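Local coordinates for protein catalase (Pseudomonas syringae, PDB 1M7S) that breaks hydrogen peroxide down into water and oxygen with the help of bound heme, protecting the cell from peroxide damage, at residues T83-R88 with T110-A115; S90-G95 with R103-F108; N118-G123 with P310-P315; F126-I131 with A168-T173. All blocks are in the same frame, centred on the assembly; numbering follows the deposited sequence.

Contact 1: residues T83-R88 with T110-A115. With HEM (protoporphyrin IX containing Fe), chain E.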
# COMPACT_ATOMS: atom_id res chain seq x y z
N THR A 83 32.26 -12.31 10.86
CA THR A 83 30.86 -11.95 10.73
C THR A 83 30.47 -11.85 9.24
O THR A 83 31.18 -11.16 8.53
CB THR A 83 30.70 -10.54 11.37
OG1 THR A 83 30.89 -10.66 12.80
CG2 THR A 83 29.31 -10.00 11.14
N PRO A 84 29.46 -12.55 8.83
CA PRO A 84 28.98 -12.44 7.44
C PRO A 84 28.48 -11.01 7.22
O PRO A 84 27.89 -10.45 8.13
CB PRO A 84 27.82 -13.40 7.30
CG PRO A 84 27.71 -14.09 8.64
CD PRO A 84 28.56 -13.35 9.66
N VAL A 85 28.60 -10.50 6.01
CA VAL A 85 28.06 -9.21 5.65
C VAL A 85 27.26 -9.26 4.35
O VAL A 85 27.49 -10.13 3.50
CB VAL A 85 29.19 -8.18 5.43
CG1 VAL A 85 30.08 -7.96 6.69
CG2 VAL A 85 30.17 -8.49 4.30
N PHE A 86 26.49 -8.19 4.12
CA PHE A 86 25.85 -7.96 2.84
C PHE A 86 26.28 -6.50 2.56
O PHE A 86 26.10 -5.69 3.49
CB PHE A 86 24.34 -8.14 2.90
CG PHE A 86 23.69 -7.96 1.54
CD1 PHE A 86 23.31 -9.06 0.81
CD2 PHE A 86 23.56 -6.66 1.01
CE1 PHE A 86 22.75 -8.93 -0.46
CE2 PHE A 86 22.98 -6.55 -0.27
CZ PHE A 86 22.62 -7.64 -1.01
N VAL A 87 26.82 -6.19 1.39
CA VAL A 87 27.22 -4.80 1.10
C VAL A 87 26.37 -4.30 -0.09
O VAL A 87 26.27 -5.06 -1.02
CB VAL A 87 28.71 -4.69 0.81
CG1 VAL A 87 29.08 -3.35 0.15
CG2 VAL A 87 29.56 -4.85 2.11
N ARG A 88 25.80 -3.11 -0.01
CA ARG A 88 25.12 -2.56 -1.20
C ARG A 88 25.93 -1.27 -1.51
O ARG A 88 26.12 -0.40 -0.64
CB ARG A 88 23.65 -2.20 -0.93
CG ARG A 88 22.95 -1.78 -2.28
CD ARG A 88 21.43 -1.88 -2.02
NE ARG A 88 20.73 -1.19 -3.14
CZ ARG A 88 20.65 0.11 -3.37
NH1 ARG A 88 21.19 1.07 -2.64
NH2 ARG A 88 19.94 0.43 -4.49
N THR A 110 27.12 -1.42 4.68
CA THR A 110 27.51 -2.79 5.09
C THR A 110 26.56 -3.25 6.19
O THR A 110 26.42 -2.55 7.20
CB THR A 110 28.94 -2.78 5.63
OG1 THR A 110 29.84 -2.30 4.64
CG2 THR A 110 29.40 -4.21 6.02
N LYS A 111 25.83 -4.35 5.97
CA LYS A 111 25.00 -4.96 6.97
C LYS A 111 25.86 -6.09 7.63
O LYS A 111 26.23 -7.02 6.90
CB LYS A 111 23.77 -5.60 6.34
CG LYS A 111 22.87 -6.34 7.30
CD LYS A 111 21.50 -6.75 6.72
CE LYS A 111 20.65 -5.52 6.37
NZ LYS A 111 20.36 -4.67 7.56
N PHE A 112 26.15 -5.92 8.91
CA PHE A 112 26.98 -6.98 9.55
C PHE A 112 26.03 -7.90 10.31
O PHE A 112 25.25 -7.41 11.13
CB PHE A 112 27.90 -6.36 10.57
CG PHE A 112 29.05 -5.53 10.11
CD1 PHE A 112 28.88 -4.17 9.82
CD2 PHE A 112 30.32 -6.06 9.97
CE1 PHE A 112 29.95 -3.38 9.45
CE2 PHE A 112 31.38 -5.27 9.59
CZ PHE A 112 31.23 -3.91 9.33
N TYR A 113 25.98 -9.19 10.02
CA TYR A 113 25.03 -10.06 10.68
C TYR A 113 25.74 -10.62 11.95
O TYR A 113 26.19 -11.76 11.87
CB TYR A 113 24.60 -11.18 9.78
CG TYR A 113 23.85 -10.78 8.49
CD1 TYR A 113 22.50 -10.66 8.48
CD2 TYR A 113 24.57 -10.58 7.33
CE1 TYR A 113 21.81 -10.32 7.30
CE2 TYR A 113 23.92 -10.26 6.12
CZ TYR A 113 22.55 -10.14 6.15
OH TYR A 113 21.89 -9.83 4.96
N THR A 114 25.89 -9.75 12.93
CA THR A 114 26.70 -10.11 14.11
C THR A 114 25.97 -11.05 15.04
O THR A 114 24.77 -11.27 15.04
CB THR A 114 27.20 -8.93 14.97
OG1 THR A 114 26.23 -8.58 15.95
CG2 THR A 114 27.52 -7.71 14.09
N ALA A 115 26.81 -11.57 15.95
CA ALA A 115 26.29 -12.49 16.98
C ALA A 115 25.47 -11.78 18.04
O ALA A 115 24.91 -12.48 18.90
CB ALA A 115 27.56 -13.13 17.61
CHA HEM E . 19.94 5.82 1.62
CHB HEM E . 24.39 7.20 2.92
CHC HEM E . 22.57 11.27 4.78
CHD HEM E . 18.09 9.42 4.37
C1A HEM E . 21.30 5.86 1.81
C2A HEM E . 22.25 4.83 1.32
C3A HEM E . 23.47 5.21 1.67
C4A HEM E . 23.35 6.49 2.37
CMA HEM E . 24.81 4.50 1.45
CAA HEM E . 21.77 3.58 0.56
CBA HEM E . 21.71 2.28 1.44
CGA HEM E . 21.42 1.07 0.51
O1A HEM E . 20.28 0.57 0.70
O2A HEM E . 22.38 0.78 -0.23
C1B HEM E . 24.29 8.41 3.56
C2B HEM E . 25.39 9.13 4.20
C3B HEM E . 24.88 10.27 4.71
C4B HEM E . 23.47 10.28 4.42
CMB HEM E . 26.84 8.62 4.21
CAB HEM E . 25.55 11.42 5.45
CBB HEM E . 26.66 11.30 6.16
C1C HEM E . 21.22 11.06 4.92
C2C HEM E . 20.34 11.87 5.74
C3C HEM E . 19.11 11.34 5.65
C4C HEM E . 19.19 10.23 4.73
CMC HEM E . 20.76 13.07 6.62
CAC HEM E . 17.78 11.77 6.31
CBC HEM E . 17.69 12.22 7.57
C1D HEM E . 18.22 8.32 3.52
C2D HEM E . 17.11 7.52 3.04
C3D HEM E . 17.60 6.53 2.29
C4D HEM E . 19.04 6.68 2.28
CMD HEM E . 15.65 7.85 3.39
CAD HEM E . 16.83 5.39 1.56
CBD HEM E . 16.85 4.11 2.46
CGD HEM E . 15.96 2.99 1.95
O1D HEM E . 16.27 1.81 2.33
O2D HEM E . 14.95 3.20 1.22
NA HEM E . 22.03 6.86 2.39
NB HEM E . 23.12 9.12 3.73
NC HEM E . 20.49 10.08 4.29
ND HEM E . 19.39 7.74 3.07
FE HEM E . 21.25 8.42 3.43
O HOH W 1 29.67 -11.24 15.34
O HOH W 2 21.88 9.96 1.54
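Tyr113 lays the rim of its phenol ring along the neighbouring strand: Tyr113 CD2 comes within 3.4 Å of Pro84 O at the ring edge, and Tyr113 CE2 runs on to within 3.9 Å of Phe86 CB. The same carbonyl, Pro84 O, accepts Tyr113 N at 3.0 Å in a nearly straight bond (174°). CG of Tyr113 stands anti to its carbonyl carbon (chi1 -63°), which turns the ring back along 83-88 and carries OH to Val349 O, outside the pair. Residues 83-88 and 110-114 are antiparallel strands, joined next at the hydrogen-bonded pair Phe86-Lys111, where Lys111 N reaches Phe86 O at 2.8 Å. On the opposite sheet face from Phe86 and Lys111, Val85 CG1 packs 3.8 Å from Phe112 CD2, the two side chains side by side, while Thr110 CG2 lies over one face of the Phe112 ring, offset toward the rim. Val87 CG2 meets Thr110 OG1 beyond them. Water 1 closes the far end by donating to Thr83 OG1 and accepting from Ala115 N. At the heme end the extended Arg88 side chain brings NH1 to a propionate oxygen, HEM O2A, at 2.7 Å, with the oxygen near the guanidinium plane. Arg88 NH2 bonds to the carbonyl of His52, and Arg49, a like charge, lies close. The propionate probably offsets this positive charge, and Arg88 with Arg49, Gln336 and Arg339 probably holds the heme through charge and directed bonds.

Contact 2: residues S90-G95 with R103-F108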
# COMPACT_ATOMS: atom_id res chain seq x y z
N SER A 90 26.28 2.09 -4.25
CA SER A 90 25.24 2.79 -5.04
C SER A 90 25.65 4.16 -5.48
O SER A 90 26.67 4.66 -4.99
CB SER A 90 24.02 3.00 -4.12
OG SER A 90 24.39 3.57 -2.87
N SER A 91 24.87 4.78 -6.39
CA SER A 91 25.07 6.23 -6.62
C SER A 91 23.96 6.87 -5.80
O SER A 91 23.49 6.21 -4.85
CB SER A 91 25.00 6.60 -8.08
OG SER A 91 23.70 6.14 -8.48
N VAL A 92 23.63 8.16 -5.94
CA VAL A 92 22.76 8.80 -4.97
C VAL A 92 21.48 9.41 -5.56
O VAL A 92 20.38 9.17 -5.14
CB VAL A 92 23.52 9.98 -4.29
CG1 VAL A 92 22.61 10.79 -3.37
CG2 VAL A 92 24.68 9.46 -3.44
N VAL A 93 21.70 10.26 -6.55
CA VAL A 93 20.63 11.10 -7.08
C VAL A 93 19.71 10.47 -8.09
O VAL A 93 18.50 10.68 -7.93
CB VAL A 93 21.25 12.37 -7.70
CG1 VAL A 93 20.17 13.28 -8.25
CG2 VAL A 93 22.15 13.11 -6.71
N HIS A 94 20.23 9.77 -9.09
CA HIS A 94 19.33 9.32 -10.16
C HIS A 94 18.67 7.98 -9.90
O HIS A 94 18.95 7.34 -8.88
CB HIS A 94 20.06 9.36 -11.48
CG HIS A 94 20.45 10.78 -11.77
ND1 HIS A 94 21.67 11.30 -11.36
CD2 HIS A 94 19.74 11.77 -12.36
CE1 HIS A 94 21.71 12.59 -11.72
NE2 HIS A 94 20.56 12.88 -12.33
N GLY A 95 17.75 7.56 -10.76
CA GLY A 95 16.99 6.34 -10.55
C GLY A 95 17.61 5.05 -11.07
O GLY A 95 18.78 4.95 -11.45
N ARG A 103 28.10 11.83 -12.29
CA ARG A 103 28.88 12.43 -11.20
C ARG A 103 28.08 12.42 -9.90
O ARG A 103 26.98 12.95 -9.87
CB ARG A 103 29.26 13.89 -11.56
CG ARG A 103 30.01 14.56 -10.36
CD ARG A 103 30.37 16.00 -10.82
NE ARG A 103 31.13 15.88 -12.08
CZ ARG A 103 32.41 15.49 -12.08
NH1 ARG A 103 33.17 15.17 -11.02
NH2 ARG A 103 32.96 15.39 -13.27
N ASP A 104 28.62 11.86 -8.81
CA ASP A 104 27.88 11.83 -7.54
C ASP A 104 28.80 11.22 -6.49
O ASP A 104 29.78 10.55 -6.86
CB ASP A 104 26.76 10.77 -7.70
CG ASP A 104 25.32 11.21 -7.69
OD1 ASP A 104 24.40 10.33 -7.89
OD2 ASP A 104 25.03 12.42 -7.49
N PRO A 105 28.45 11.34 -5.23
CA PRO A 105 29.07 10.57 -4.16
C PRO A 105 28.57 9.14 -4.41
O PRO A 105 27.59 8.92 -5.18
CB PRO A 105 28.45 11.02 -2.82
CG PRO A 105 27.63 12.22 -3.25
CD PRO A 105 27.26 12.02 -4.74
N HIS A 106 29.19 8.13 -3.83
CA HIS A 106 28.74 6.75 -3.96
C HIS A 106 28.56 6.15 -2.57
O HIS A 106 29.46 6.29 -1.72
CB HIS A 106 29.68 5.90 -4.83
CG HIS A 106 29.51 6.34 -6.26
ND1 HIS A 106 30.26 7.37 -6.80
CD2 HIS A 106 28.60 5.93 -7.20
CE1 HIS A 106 29.85 7.56 -8.05
NE2 HIS A 106 28.88 6.70 -8.30
N GLY A 107 27.44 5.45 -2.41
CA GLY A 107 27.14 4.77 -1.14
C GLY A 107 28.00 3.52 -0.98
O GLY A 107 28.28 2.83 -1.97
N PHE A 108 28.21 3.15 0.26
CA PHE A 108 28.97 1.93 0.66
C PHE A 108 28.38 1.49 1.97
O PHE A 108 28.71 2.00 3.03
CB PHE A 108 30.45 2.32 0.78
CG PHE A 108 31.45 1.20 0.99
CD1 PHE A 108 32.77 1.43 0.67
CD2 PHE A 108 31.10 -0.05 1.49
CE1 PHE A 108 33.75 0.46 0.84
CE2 PHE A 108 32.07 -1.04 1.65
CZ PHE A 108 33.40 -0.77 1.31
O HOH W 3 23.17 9.49 -9.93
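Asp104 reaches across to Val92 and Val93, whose consecutive backbone N-H groups both converge on its OD1. Val92 N comes from above the carboxylate plane, whereas Val93 N, on the same face but on the syn side, makes the straighter bond (3.0 Å to Asp104 OD1, 174°). Water 3 donates to the same oxygen, an unusually short contact, and is hydrogen-bonded to His94 ND1, while His94 NE2 bonds to Asp153. The other oxygen, Asp104 OD2, lies against the methyl Val93 CG2. Pro105 follows, its CD 3.9 Å from Val92 CG2, the two side chains crossing at about a right angle; Pro105 O is buried against that same methyl and has no polar partner in the model. The ring of His106 turns an edge to Ser90 O, with His106 CD2 3.2 Å away, and CD2 also approaches Ser91 CA. Gly107 pairs with Ser90 as an antiparallel hydrogen-bonded pair: Gly107 N to Ser90 O is 2.8 Å, from above the carbonyl plane, and Ser90 N returns to Gly107 O. Ser90 OG packs against Gly107 CA and bonds to ND1 of His52, the predicted active-site histidine, which makes Ser90 a probable second-shell residue. This pair lies where strand 82-90 ends and strand 107-114 begins, with Gly107 touching the heme, while Pro105 rests on Leu175 of helix 169-176 and the His94 ring meets His97 of a neighbouring subunit edge-to-face.

Contact 3: residues N118-G123 with P310-P315. With HEM (protoporphyrin IX containing Fe), chain E.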
# COMPACT_ATOMS: atom_id res chain seq x y z
N ASN A 118 21.92 -7.50 14.01
CA ASN A 118 22.48 -6.85 12.81
C ASN A 118 22.82 -5.38 13.09
O ASN A 118 22.02 -4.65 13.64
CB ASN A 118 21.52 -6.90 11.62
CG ASN A 118 21.18 -8.30 11.14
OD1 ASN A 118 21.86 -9.29 11.50
ND2 ASN A 118 20.14 -8.35 10.31
N TRP A 119 24.04 -5.03 12.74
CA TRP A 119 24.55 -3.70 12.80
C TRP A 119 24.81 -3.23 11.37
O TRP A 119 25.59 -3.85 10.64
CB TRP A 119 25.89 -3.62 13.54
CG TRP A 119 26.49 -2.24 13.48
CD1 TRP A 119 25.83 -1.05 13.70
CD2 TRP A 119 27.85 -1.91 13.23
NE1 TRP A 119 26.71 -0.01 13.56
CE2 TRP A 119 27.95 -0.50 13.28
CE3 TRP A 119 28.99 -2.66 12.96
CZ2 TRP A 119 29.17 0.16 13.09
CZ3 TRP A 119 30.19 -1.99 12.76
CH2 TRP A 119 30.27 -0.59 12.82
N ASP A 120 24.27 -2.08 10.99
CA ASP A 120 24.51 -1.54 9.64
C ASP A 120 25.40 -0.31 9.70
O ASP A 120 25.11 0.70 10.39
CB ASP A 120 23.18 -1.05 9.01
CG ASP A 120 22.18 -2.14 8.72
OD1 ASP A 120 20.99 -1.81 8.53
OD2 ASP A 120 22.54 -3.34 8.72
N LEU A 121 26.49 -0.36 8.97
CA LEU A 121 27.37 0.79 8.85
C LEU A 121 27.05 1.42 7.48
O LEU A 121 27.55 0.98 6.45
CB LEU A 121 28.82 0.37 8.98
CG LEU A 121 29.80 1.53 8.84
CD1 LEU A 121 29.52 2.70 9.77
CD2 LEU A 121 31.24 0.97 9.05
N VAL A 122 26.23 2.46 7.43
CA VAL A 122 25.77 3.04 6.14
C VAL A 122 26.63 4.24 5.77
O VAL A 122 26.44 5.31 6.36
CB VAL A 122 24.30 3.45 6.30
CG1 VAL A 122 23.71 3.84 4.94
CG2 VAL A 122 23.50 2.29 6.90
N GLY A 123 27.64 3.97 4.93
CA GLY A 123 28.60 5.05 4.64
C GLY A 123 28.59 5.47 3.17
O GLY A 123 27.78 5.08 2.40
N PRO A 310 20.91 3.10 9.93
CA PRO A 310 21.75 3.48 11.06
C PRO A 310 21.07 3.08 12.35
O PRO A 310 21.72 2.81 13.36
CB PRO A 310 22.06 4.98 10.89
CG PRO A 310 21.84 5.16 9.41
CD PRO A 310 20.63 4.27 9.06
N ALA A 311 19.72 2.94 12.42
CA ALA A 311 19.03 2.52 13.60
C ALA A 311 19.34 1.04 13.92
O ALA A 311 18.97 0.67 15.03
CB ALA A 311 17.51 2.66 13.47
N ASN A 312 19.87 0.24 13.02
CA ASN A 312 20.11 -1.17 13.39
C ASN A 312 21.48 -1.15 14.12
O ASN A 312 22.52 -1.09 13.48
CB ASN A 312 20.16 -2.05 12.15
CG ASN A 312 18.80 -2.28 11.53
OD1 ASN A 312 17.81 -2.37 12.24
ND2 ASN A 312 18.70 -2.39 10.19
N LEU A 313 21.40 -1.11 15.43
CA LEU A 313 22.55 -1.00 16.32
C LEU A 313 22.61 -2.19 17.28
O LEU A 313 21.59 -2.85 17.48
CB LEU A 313 22.33 0.22 17.25
CG LEU A 313 22.41 1.56 16.52
CD1 LEU A 313 21.72 2.66 17.35
CD2 LEU A 313 23.86 1.90 16.19
N VAL A 314 23.81 -2.42 17.80
CA VAL A 314 23.95 -3.52 18.80
C VAL A 314 24.52 -2.85 20.04
O VAL A 314 25.21 -1.81 19.96
CB VAL A 314 24.86 -4.57 18.18
CG1 VAL A 314 24.22 -5.30 16.97
CG2 VAL A 314 26.18 -4.02 17.67
N PRO A 315 24.41 -3.48 21.18
CA PRO A 315 24.96 -2.97 22.45
C PRO A 315 26.44 -2.74 22.25
O PRO A 315 27.14 -3.61 21.71
CB PRO A 315 24.61 -4.05 23.50
CG PRO A 315 23.33 -4.62 22.89
CD PRO A 315 23.66 -4.72 21.40
CHA HEM E . 19.94 5.82 1.62
CHB HEM E . 24.39 7.20 2.92
CHC HEM E . 22.57 11.27 4.78
CHD HEM E . 18.09 9.42 4.37
C1A HEM E . 21.30 5.86 1.81
C2A HEM E . 22.25 4.83 1.32
C3A HEM E . 23.47 5.21 1.67
C4A HEM E . 23.35 6.49 2.37
CMA HEM E . 24.81 4.50 1.45
CAA HEM E . 21.77 3.58 0.56
CBA HEM E . 21.71 2.28 1.44
CGA HEM E . 21.42 1.07 0.51
O1A HEM E . 20.28 0.57 0.70
O2A HEM E . 22.38 0.78 -0.23
C1B HEM E . 24.29 8.41 3.56
C2B HEM E . 25.39 9.13 4.20
C3B HEM E . 24.88 10.27 4.71
C4B HEM E . 23.47 10.28 4.42
CMB HEM E . 26.84 8.62 4.21
CAB HEM E . 25.55 11.42 5.45
CBB HEM E . 26.66 11.30 6.16
C1C HEM E . 21.22 11.06 4.92
C2C HEM E . 20.34 11.87 5.74
C3C HEM E . 19.11 11.34 5.65
C4C HEM E . 19.19 10.23 4.73
CMC HEM E . 20.76 13.07 6.62
CAC HEM E . 17.78 11.77 6.31
CBC HEM E . 17.69 12.22 7.57
C1D HEM E . 18.22 8.32 3.52
C2D HEM E . 17.11 7.52 3.04
C3D HEM E . 17.60 6.53 2.29
C4D HEM E . 19.04 6.68 2.28
CMD HEM E . 15.65 7.85 3.39
CAD HEM E . 16.83 5.39 1.56
CBD HEM E . 16.85 4.11 2.46
CGD HEM E . 15.96 2.99 1.95
O1D HEM E . 16.27 1.81 2.33
O2D HEM E . 14.95 3.20 1.22
NA HEM E . 22.03 6.86 2.39
NB HEM E . 23.12 9.12 3.73
NC HEM E . 20.49 10.08 4.29
ND HEM E . 19.39 7.74 3.07
FE HEM E . 21.25 8.42 3.43
O HOH W 4 24.55 2.02 12.77
O HOH W 2 21.88 9.96 1.54
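Asp120 OD1 is gripped by Asn312 ND2 at 2.9 Å and, from just before the second segment, by the backbone N of Ala309; the other carboxylate oxygen forms a salt bridge with Lys111. The Asn312 bond is nearly straight (169°). Its acceptor lies in the amide plane of Asn312, yet the donor meets Asp120 OD1 from above the carboxylate, because the two side chains run side by side with their planes 84° apart. In return, Asp120 N donates to Asn312 O at 3.2 Å. That carbonyl also receives the edge of the neighbouring indole, Trp119 CD1 lying 3.3 Å from Asn312 O. CG of Trp119 is anti to the backbone N (chi1 174°), which swings the indole out beside Leu313, while its CB packs on Val314 CG2. Water 4 donates to both Asp120 O and Pro310 O, joining the two backbones, and takes a weak bond from Trp119 NE1. Nearer the heme, Val122 divides its methyls: CG2 stands 4.1 Å from Pro310 CD and CG1 lies 3.6 Å from HEM C3A. Pro310 in turn packs on Tyr332, the residue that by similarity is the axial ligand of the iron. Asn312 and Leu313 also abut a neighbouring subunit, whose Asn8 and Arg6 hydrogen-bond to Leu313 O. A barrel strand backed by a loop beside the tyrosine ligand is consistent with the proximal side of the catalase heme pocket.

Contact 4: residues F126-I131 with A168-T173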
# COMPACT_ATOMS: atom_id res chain seq x y z
N PHE A 126 32.77 9.46 0.05
CA PHE A 126 33.28 10.76 0.52
C PHE A 126 33.26 10.78 2.05
O PHE A 126 32.28 10.35 2.66
CB PHE A 126 32.41 11.93 0.03
CG PHE A 126 32.35 12.18 -1.44
CD1 PHE A 126 33.22 11.61 -2.34
CD2 PHE A 126 31.38 13.09 -1.90
CE1 PHE A 126 33.11 11.85 -3.70
CE2 PHE A 126 31.32 13.37 -3.27
CZ PHE A 126 32.17 12.75 -4.16
N PRO A 127 34.28 11.31 2.69
CA PRO A 127 34.32 11.26 4.16
C PRO A 127 33.53 12.33 4.87
O PRO A 127 33.42 12.45 6.10
CB PRO A 127 35.83 11.42 4.48
CG PRO A 127 36.23 12.33 3.34
CD PRO A 127 35.53 11.78 2.08
N THR A 128 32.98 13.29 4.09
CA THR A 128 32.23 14.42 4.63
C THR A 128 30.92 14.52 3.81
O THR A 128 30.87 13.98 2.71
CB THR A 128 32.99 15.75 4.53
OG1 THR A 128 33.55 16.01 3.24
CG2 THR A 128 34.13 15.69 5.56
N PHE A 129 30.00 15.31 4.32
CA PHE A 129 28.71 15.49 3.62
C PHE A 129 28.49 16.97 3.34
O PHE A 129 29.30 17.82 3.77
CB PHE A 129 27.60 14.93 4.50
CG PHE A 129 26.42 14.54 3.64
CD1 PHE A 129 25.18 15.16 3.82
CD2 PHE A 129 26.56 13.57 2.67
CE1 PHE A 129 24.12 14.78 3.03
CE2 PHE A 129 25.50 13.20 1.86
CZ PHE A 129 24.27 13.82 2.04
N PHE A 130 27.51 17.31 2.53
CA PHE A 130 27.28 18.70 2.15
C PHE A 130 26.61 19.49 3.25
O PHE A 130 26.72 20.73 3.21
CB PHE A 130 26.41 18.75 0.89
CG PHE A 130 26.91 17.83 -0.21
CD1 PHE A 130 26.41 16.55 -0.36
CD2 PHE A 130 27.79 18.33 -1.15
CE1 PHE A 130 26.87 15.74 -1.39
CE2 PHE A 130 28.24 17.54 -2.20
CZ PHE A 130 27.79 16.24 -2.31
N ILE A 131 25.79 18.82 4.08
CA ILE A 131 25.06 19.62 5.07
C ILE A 131 25.31 19.07 6.48
O ILE A 131 25.90 17.99 6.52
CB ILE A 131 23.54 19.59 4.81
CG1 ILE A 131 23.07 18.15 4.66
CG2 ILE A 131 23.22 20.46 3.60
CD1 ILE A 131 21.53 17.97 4.61
N ALA A 168 28.71 23.49 2.72
CA ALA A 168 28.86 22.52 1.62
C ALA A 168 30.11 22.63 0.74
O ALA A 168 30.43 21.73 -0.04
CB ALA A 168 27.69 22.71 0.68
N THR A 169 30.96 23.63 1.01
CA THR A 169 32.13 23.89 0.19
C THR A 169 33.08 22.71 0.12
O THR A 169 33.54 22.33 -0.97
CB THR A 169 32.86 25.17 0.65
OG1 THR A 169 31.88 26.20 0.73
CG2 THR A 169 33.99 25.68 -0.25
N ARG A 170 33.40 22.10 1.27
CA ARG A 170 34.38 20.98 1.19
C ARG A 170 33.81 19.82 0.39
O ARG A 170 34.50 19.27 -0.49
CB ARG A 170 34.68 20.56 2.65
CG ARG A 170 35.79 19.49 2.72
CD ARG A 170 35.77 18.79 4.10
NE ARG A 170 37.02 18.02 4.13
CZ ARG A 170 37.40 16.89 3.53
NH1 ARG A 170 36.60 16.11 2.83
NH2 ARG A 170 38.68 16.55 3.71
N THR A 171 32.59 19.39 0.64
CA THR A 171 32.06 18.24 -0.10
C THR A 171 31.74 18.54 -1.55
O THR A 171 31.86 17.65 -2.41
CB THR A 171 30.93 17.53 0.66
OG1 THR A 171 31.48 17.33 2.01
CG2 THR A 171 30.56 16.19 0.06
N LEU A 172 31.34 19.76 -1.93
CA LEU A 172 31.20 20.09 -3.34
C LEU A 172 32.55 20.04 -4.04
O LEU A 172 32.65 19.69 -5.21
CB LEU A 172 30.64 21.53 -3.51
CG LEU A 172 29.16 21.58 -3.10
CD1 LEU A 172 28.78 23.05 -2.97
CD2 LEU A 172 28.36 20.82 -4.16
N THR A 173 33.63 20.30 -3.34
CA THR A 173 35.00 20.19 -3.91
C THR A 173 35.27 18.73 -4.20
O THR A 173 35.71 18.40 -5.32
CB THR A 173 36.02 20.74 -2.88
OG1 THR A 173 35.73 22.13 -2.76
CG2 THR A 173 37.49 20.59 -3.27
O HOH W 5 30.92 19.91 3.06
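The methyl of Thr171 stands over the face of the Phe130 ring, CG2 lying 3.6 Å from the ring centroid and only 15° off its normal, a clear CH-pi contact. Thr171 CG2 is anti to the backbone N, beside the carbonyl carbon (chi1 -50°, measured to OG1), which directs the methyl at the ring while the hydroxyl takes another branch toward Thr128. Phe126 reaches the same methyl obliquely with CD2, so two aromatic rings meet one carbon. One residue on, Leu172 CD2 packs 3.8 Å from Phe130 CE2; at the start of the segment Ala168 CB lies 3.4 Å from Phe130 O. On the polar branch, the side chains of Thr128 and Thr171 slide past each other in opposite directions and their hydroxyls hydrogen-bond, Thr128 OG1 to Thr171 OG1 being 2.7 Å. All this pins the first turn of helix 169-176 to the irregular loop that follows strand 117-124, the loop whose Phe129 touches the heme and lies near the predicted active-site residues His52 and Asn124. Water 5 adds a bridge here, donating to Phe129 O and accepting from Thr171 N, a backbone N-H in that opening turn. Phe129 leaves the backbone away from 168-173, and Phe130 CD1 lies over the centre of its ring. Arg170 crosses Thr128 at about a right angle; its chain is extended from CG to NE, carrying NH1 to Thr128 OG1 at 3.1 Å, the oxygen 21° out of the guanidinium plane. Pro127 CG comes obliquely to the same nitrogen, Arg170 NH1, at 3.8 Å, while Arg170 NE has a weak bond to Gln414 of helix 413-421.

How the contacts relate
From the N terminus, strand 82-90 runs through contact 1 into contact 2, and the chain returns along strand 107-114; contact 2 is therefore nested inside the loop that contact 1 closes. Strand 117-124 follows in the same antiparallel sheet and begins contact 3, which closes only at 310-315, so contact 4, between 126-131 and 168-173, is nested within that long loop. Neighbouring strands join contact 1 to contact 3 through a probable backbone hydrogen bond from Phe112 N to Trp119 O, while Pro105 of contact 2 packs on Phe126 and Phe130 of contact 4. Together they tie the barrel sheet, its heme-side loops and helix 169-176 into one framework around the cofactor.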